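Probable secreted solute-binding lipoprotein (Streptomyces coelicolor, PDB 3I3V) probably binds a solute outside the cell membrane and hands it to a membrane transporter for uptake, as other extracellular solute-binding proteins do. Local coordinates at residues Y195-I209 against P383-R395. Sequence-based numbering, arbitrary orientation.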
loop_
_atom_site.group_PDB
_atom_site.type_symbol
_atom_site.label_atom_id
_atom_site.label_comp_id
_atom_site.label_asym_id
_atom_site.label_seq_id
_atom_site.Cartn_x
_atom_site.Cartn_y
_atom_site.Cartn_z
ATOM N N TYR C 195 62.377 19.376 10.909
ATOM C CA TYR C 195 62.415 19.265 12.365
ATOM C C TYR C 195 62.624 17.876 12.933
ATOM O O TYR C 195 62.862 17.738 14.127
ATOM C CB TYR C 195 61.162 19.909 12.966
ATOM C CG TYR C 195 61.254 21.402 12.880
ATOM C CD1 TYR C 195 61.977 22.122 13.831
ATOM C CD2 TYR C 195 60.756 22.086 11.768
ATOM C CE1 TYR C 195 62.215 23.479 13.671
ATOM C CE2 TYR C 195 60.994 23.442 11.599
ATOM C CZ TYR C 195 61.729 24.127 12.553
ATOM O OH TYR C 195 62.013 25.450 12.372
ATOM N N SER C 196 62.544 16.852 12.087
ATOM C CA SER C 196 62.772 15.479 12.543
ATOM C C SER C 196 64.254 15.109 12.464
ATOM O O SER C 196 64.791 14.459 13.366
ATOM C CB SER C 196 61.974 14.478 11.696
ATOM O OG SER C 196 60.626 14.401 12.124
ATOM N N THR C 197 64.901 15.543 11.385
ATOM C CA THR C 197 66.312 15.242 11.125
ATOM C C THR C 197 67.290 16.370 11.463
ATOM O O THR C 197 68.499 16.145 11.559
ATOM C CB THR C 197 66.506 14.885 9.644
ATOM O OG1 THR C 197 66.185 16.030 8.838
ATOM C CG2 THR C 197 65.584 13.735 9.251
ATOM N N GLY C 198 66.762 17.583 11.624
ATOM C CA GLY C 198 67.600 18.727 11.931
ATOM C C GLY C 198 68.374 19.176 10.704
ATOM O O GLY C 198 69.499 19.655 10.812
ATOM N N ASP C 199 67.759 19.019 9.534
ATOM C CA ASP C 199 68.382 19.392 8.269
ATOM C C ASP C 199 67.851 20.735 7.772
ATOM O O ASP C 199 66.896 20.803 6.992
ATOM C CB ASP C 199 68.120 18.296 7.235
ATOM C CG ASP C 199 68.727 18.604 5.881
ATOM O OD1 ASP C 199 69.819 19.214 5.832
ATOM O OD2 ASP C 199 68.113 18.216 4.865
ATOM N N PHE C 200 68.490 21.808 8.224
ATOM C CA PHE C 200 68.085 23.157 7.854
ATOM C C PHE C 200 68.766 23.642 6.575
ATOM O O PHE C 200 68.786 24.839 6.281
ATOM C CB PHE C 200 68.373 24.104 9.024
ATOM C CG PHE C 200 67.504 23.848 10.220
ATOM C CD1 PHE C 200 66.262 24.473 10.343
ATOM C CD2 PHE C 200 67.886 22.923 11.184
ATOM C CE1 PHE C 200 65.416 24.174 11.403
ATOM C CE2 PHE C 200 67.051 22.617 12.245
ATOM C CZ PHE C 200 65.809 23.245 12.355
ATOM N N GLY C 201 69.304 22.699 5.808
ATOM C CA GLY C 201 69.978 23.041 4.572
ATOM C C GLY C 201 69.064 22.996 3.362
ATOM O O GLY C 201 69.380 23.598 2.337
ATOM N N VAL C 202 67.947 22.277 3.463
ATOM C CA VAL C 202 66.998 22.192 2.359
ATOM C C VAL C 202 66.614 23.618 1.989
ATOM O O VAL C 202 66.405 24.457 2.863
ATOM C CB VAL C 202 65.742 21.384 2.753
ATOM C CG1 VAL C 202 66.136 19.943 3.046
ATOM C CG2 VAL C 202 65.078 21.997 3.972
ATOM N N ARG C 203 66.533 23.885 0.689
ATOM C CA ARG C 203 66.225 25.217 0.179
ATOM C C ARG C 203 65.111 25.967 0.904
ATOM O O ARG C 203 65.205 27.175 1.097
ATOM C CB ARG C 203 65.927 25.141 -1.323
ATOM C CG ARG C 203 67.175 24.929 -2.200
ATOM C CD ARG C 203 68.014 23.718 -1.749
ATOM N NE ARG C 203 67.196 22.515 -1.602
ATOM C CZ ARG C 203 67.637 21.346 -1.141
ATOM N NH1 ARG C 203 68.906 21.203 -0.773
ATOM N NH2 ARG C 203 66.800 20.320 -1.042
ATOM N N GLY C 204 64.068 25.251 1.308
ATOM C CA GLY C 204 62.960 25.879 2.006
ATOM C C GLY C 204 63.357 26.464 3.349
ATOM O O GLY C 204 62.956 27.580 3.687
ATOM N N ALA C 205 64.135 25.714 4.124
ATOM C CA ALA C 205 64.590 26.184 5.429
ATOM C C ALA C 205 65.599 27.318 5.271
ATOM O O ALA C 205 65.677 28.214 6.106
ATOM C CB ALA C 205 65.223 25.040 6.206
ATOM N N ARG C 206 66.374 27.263 4.193
ATOM C CA ARG C 206 67.387 28.277 3.923
ATOM C C ARG C 206 66.682 29.597 3.631
ATOM O O ARG C 206 67.034 30.641 4.177
ATOM C CB ARG C 206 68.247 27.840 2.730
ATOM C CG ARG C 206 69.577 28.571 2.578
ATOM C CD ARG C 206 69.524 29.641 1.493
ATOM N NE ARG C 206 70.788 29.712 0.756
ATOM C CZ ARG C 206 71.015 30.507 -0.288
ATOM N NH1 ARG C 206 70.062 31.319 -0.735
ATOM N NH2 ARG C 206 72.198 30.480 -0.897
ATOM N N LEU C 207 65.667 29.532 2.779
ATOM C CA LEU C 207 64.894 30.713 2.421
ATOM C C LEU C 207 64.209 31.293 3.662
ATOM O O LEU C 207 64.303 32.497 3.929
ATOM C CB LEU C 207 63.855 30.351 1.353
ATOM C CG LEU C 207 64.457 30.096 -0.038
ATOM C CD1 LEU C 207 63.390 29.592 -1.007
ATOM C CD2 LEU C 207 65.081 31.389 -0.555
ATOM N N GLY C 208 63.539 30.424 4.418
ATOM C CA GLY C 208 62.842 30.842 5.624
ATOM C C GLY C 208 63.755 31.501 6.640
ATOM O O GLY C 208 63.364 32.462 7.309
ATOM N N ILE C 209 64.975 30.985 6.754
ATOM C CA ILE C 209 65.950 31.537 7.686
ATOM C C ILE C 209 66.379 32.922 7.208
ATOM O O ILE C 209 66.703 33.782 8.023
ATOM C CB ILE C 209 67.189 30.622 7.826
ATOM C CG1 ILE C 209 66.795 29.310 8.515
ATOM C CG2 ILE C 209 68.263 31.333 8.613
ATOM C CD1 ILE C 209 67.962 28.378 8.810
ATOM N N PRO C 383 72.564 34.324 8.699
ATOM C CA PRO C 383 71.684 33.188 8.412
ATOM C C PRO C 383 72.487 31.894 8.490
ATOM O O PRO C 383 71.947 30.828 8.791
ATOM C CB PRO C 383 71.205 33.473 6.989
ATOM C CG PRO C 383 71.188 34.970 6.943
ATOM C CD PRO C 383 72.487 35.329 7.624
ATOM N N ALA C 384 73.782 32.004 8.216
ATOM C CA ALA C 384 74.680 30.861 8.251
ATOM C C ALA C 384 74.868 30.405 9.686
ATOM O O ALA C 384 74.968 29.210 9.960
ATOM C CB ALA C 384 76.029 31.237 7.644
ATOM N N ARG C 385 74.929 31.364 10.603
ATOM C CA ARG C 385 75.103 31.041 12.005
ATOM C C ARG C 385 73.792 30.536 12.601
ATOM O O ARG C 385 73.795 29.664 13.478
ATOM C CB ARG C 385 75.615 32.262 12.768
ATOM C CG ARG C 385 77.080 32.582 12.499
ATOM C CD ARG C 385 77.502 33.821 13.270
ATOM N NE ARG C 385 77.184 33.692 14.688
ATOM C CZ ARG C 385 77.214 34.697 15.559
ATOM N NH1 ARG C 385 77.550 35.918 15.154
ATOM N NH2 ARG C 385 76.909 34.479 16.836
ATOM N N VAL C 386 72.674 31.080 12.120
ATOM C CA VAL C 386 71.360 30.649 12.586
ATOM C C VAL C 386 71.232 29.167 12.244
ATOM O O VAL C 386 70.936 28.337 13.103
ATOM C CB VAL C 386 70.231 31.452 11.884
ATOM C CG1 VAL C 386 68.932 30.646 11.863
ATOM C CG2 VAL C 386 70.014 32.772 12.616
ATOM N N ARG C 387 71.485 28.853 10.980
ATOM C CA ARG C 387 71.421 27.489 10.486
ATOM C C ARG C 387 72.364 26.546 11.231
ATOM O O ARG C 387 72.003 25.406 11.521
ATOM C CB ARG C 387 71.743 27.471 8.998
ATOM C CG ARG C 387 71.652 26.112 8.348
ATOM C CD ARG C 387 71.694 26.277 6.838
ATOM N NE ARG C 387 71.972 25.034 6.124
ATOM C CZ ARG C 387 73.051 24.284 6.326
ATOM N NH1 ARG C 387 73.949 24.649 7.232
ATOM N NH2 ARG C 387 73.247 23.186 5.601
ATOM N N ALA C 388 73.566 27.016 11.546
ATOM C CA ALA C 388 74.533 26.187 12.260
ATOM C C ALA C 388 74.082 25.935 13.705
ATOM O O ALA C 388 74.198 24.818 14.228
ATOM C CB ALA C 388 75.919 26.859 12.242
ATOM N N ALA C 389 73.558 26.973 14.346
ATOM C CA ALA C 389 73.091 26.850 15.720
ATOM C C ALA C 389 71.890 25.902 15.796
ATOM O O ALA C 389 71.786 25.087 16.709
ATOM C CB ALA C 389 72.716 28.226 16.268
ATOM N N LEU C 390 70.987 26.011 14.830
ATOM C CA LEU C 390 69.809 25.155 14.806
ATOM C C LEU C 390 70.248 23.700 14.626
ATOM O O LEU C 390 69.879 22.829 15.414
ATOM C CB LEU C 390 68.879 25.590 13.666
ATOM C CG LEU C 390 67.590 26.389 13.947
ATOM C CD1 LEU C 390 67.666 27.144 15.261
ATOM C CD2 LEU C 390 67.340 27.342 12.782
ATOM N N GLU C 391 71.058 23.450 13.599
ATOM C CA GLU C 391 71.537 22.107 13.309
ATOM C C GLU C 391 72.343 21.478 14.443
ATOM O O GLU C 391 72.328 20.257 14.614
ATOM C CB GLU C 391 72.368 22.112 12.028
ATOM C CG GLU C 391 71.602 22.591 10.800
ATOM C CD GLU C 391 72.374 22.386 9.510
ATOM O OE1 GLU C 391 73.613 22.223 9.576
ATOM O OE2 GLU C 391 71.746 22.396 8.431
ATOM N N SER C 392 73.041 22.307 15.214
ATOM C CA SER C 392 73.841 21.813 16.332
ATOM C C SER C 392 72.968 21.361 17.489
ATOM O O SER C 392 73.427 20.651 18.389
ATOM C CB SER C 392 74.788 22.899 16.833
ATOM O OG SER C 392 76.113 22.659 16.386
ATOM N N ALA C 393 71.710 21.783 17.469
ATOM C CA ALA C 393 70.784 21.414 18.521
ATOM C C ALA C 393 70.514 19.920 18.429
ATOM O O ALA C 393 70.073 19.299 19.391
ATOM C CB ALA C 393 69.483 22.208 18.379
ATOM N N TYR C 394 70.800 19.349 17.263
ATOM C CA TYR C 394 70.585 17.927 17.024
ATOM C C TYR C 394 71.853 17.097 17.182
ATOM O O TYR C 394 71.902 15.959 16.728
ATOM C CB TYR C 394 70.016 17.723 15.619
ATOM C CG TYR C 394 68.591 18.192 15.465
ATOM C CD1 TYR C 394 67.539 17.280 15.430
ATOM C CD2 TYR C 394 68.292 19.553 15.343
ATOM C CE1 TYR C 394 66.221 17.708 15.270
ATOM C CE2 TYR C 394 66.979 19.996 15.187
ATOM C CZ TYR C 394 65.950 19.070 15.150
ATOM O OH TYR C 394 64.651 19.498 14.991
ATOM N N ARG C 395 72.868 17.662 17.830
ATOM C CA ARG C 395 74.136 16.962 18.031
ATOM C C ARG C 395 73.967 15.554 18.623
ATOM O O ARG C 395 74.932 14.791 18.697
ATOM C CB ARG C 395 75.057 17.799 18.919
#
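Gly198 and Glu391 bring their CA atoms to 5.4 Å where the loop after helix 188-197 runs past the C-terminal half of helix 383-392, whose axis lies 10.1 Å from that of helix 203-209 at a crossing angle of 124°. Tyr394 lays its ring over Gly198, with CA 3.4 Å from the ring centroid in a CH-pi contact; a CB there would collide with the ring. With CG anti to its own carbonyl carbon (chi1 -71°), the tyrosine sends OH to Tyr195 O, 2.7 Å away, donating from above the carbonyl plane. A phenylalanine in its place would probably keep the glycine covered but leave Tyr195 O, near the end of its helix, without this donor. Phe200 comes next along the loop: Leu390 CB sits over one ring face, 3.8 Å from the centroid, while Tyr394 CE2 and Glu391 CG meet the ring edge. Glu391 OE2 accepts a weak bond from Phe200 N at 3.3 Å and lies over the guanidinium face of Arg387, so that pairing is one of charge without an aimed N-H. Farther along, Ile209 is a knob among Pro383, Val386, Arg387 and Leu390, and its CG2 presses tightly on Val386 CG1 at 3.4 Å. Ile182 of helix 172-182 touches both Ile209 and Leu390, tying the C-terminal helix into the surrounding helices of this lobe. The chemistry is thus mainly apolar, with the tyrosine hydroxyl bonded to the last turn of helix 188-197, its ring lying on Gly198, and the partly exposed Glu391 adding a weak bond to the backbone N of the buried Phe200.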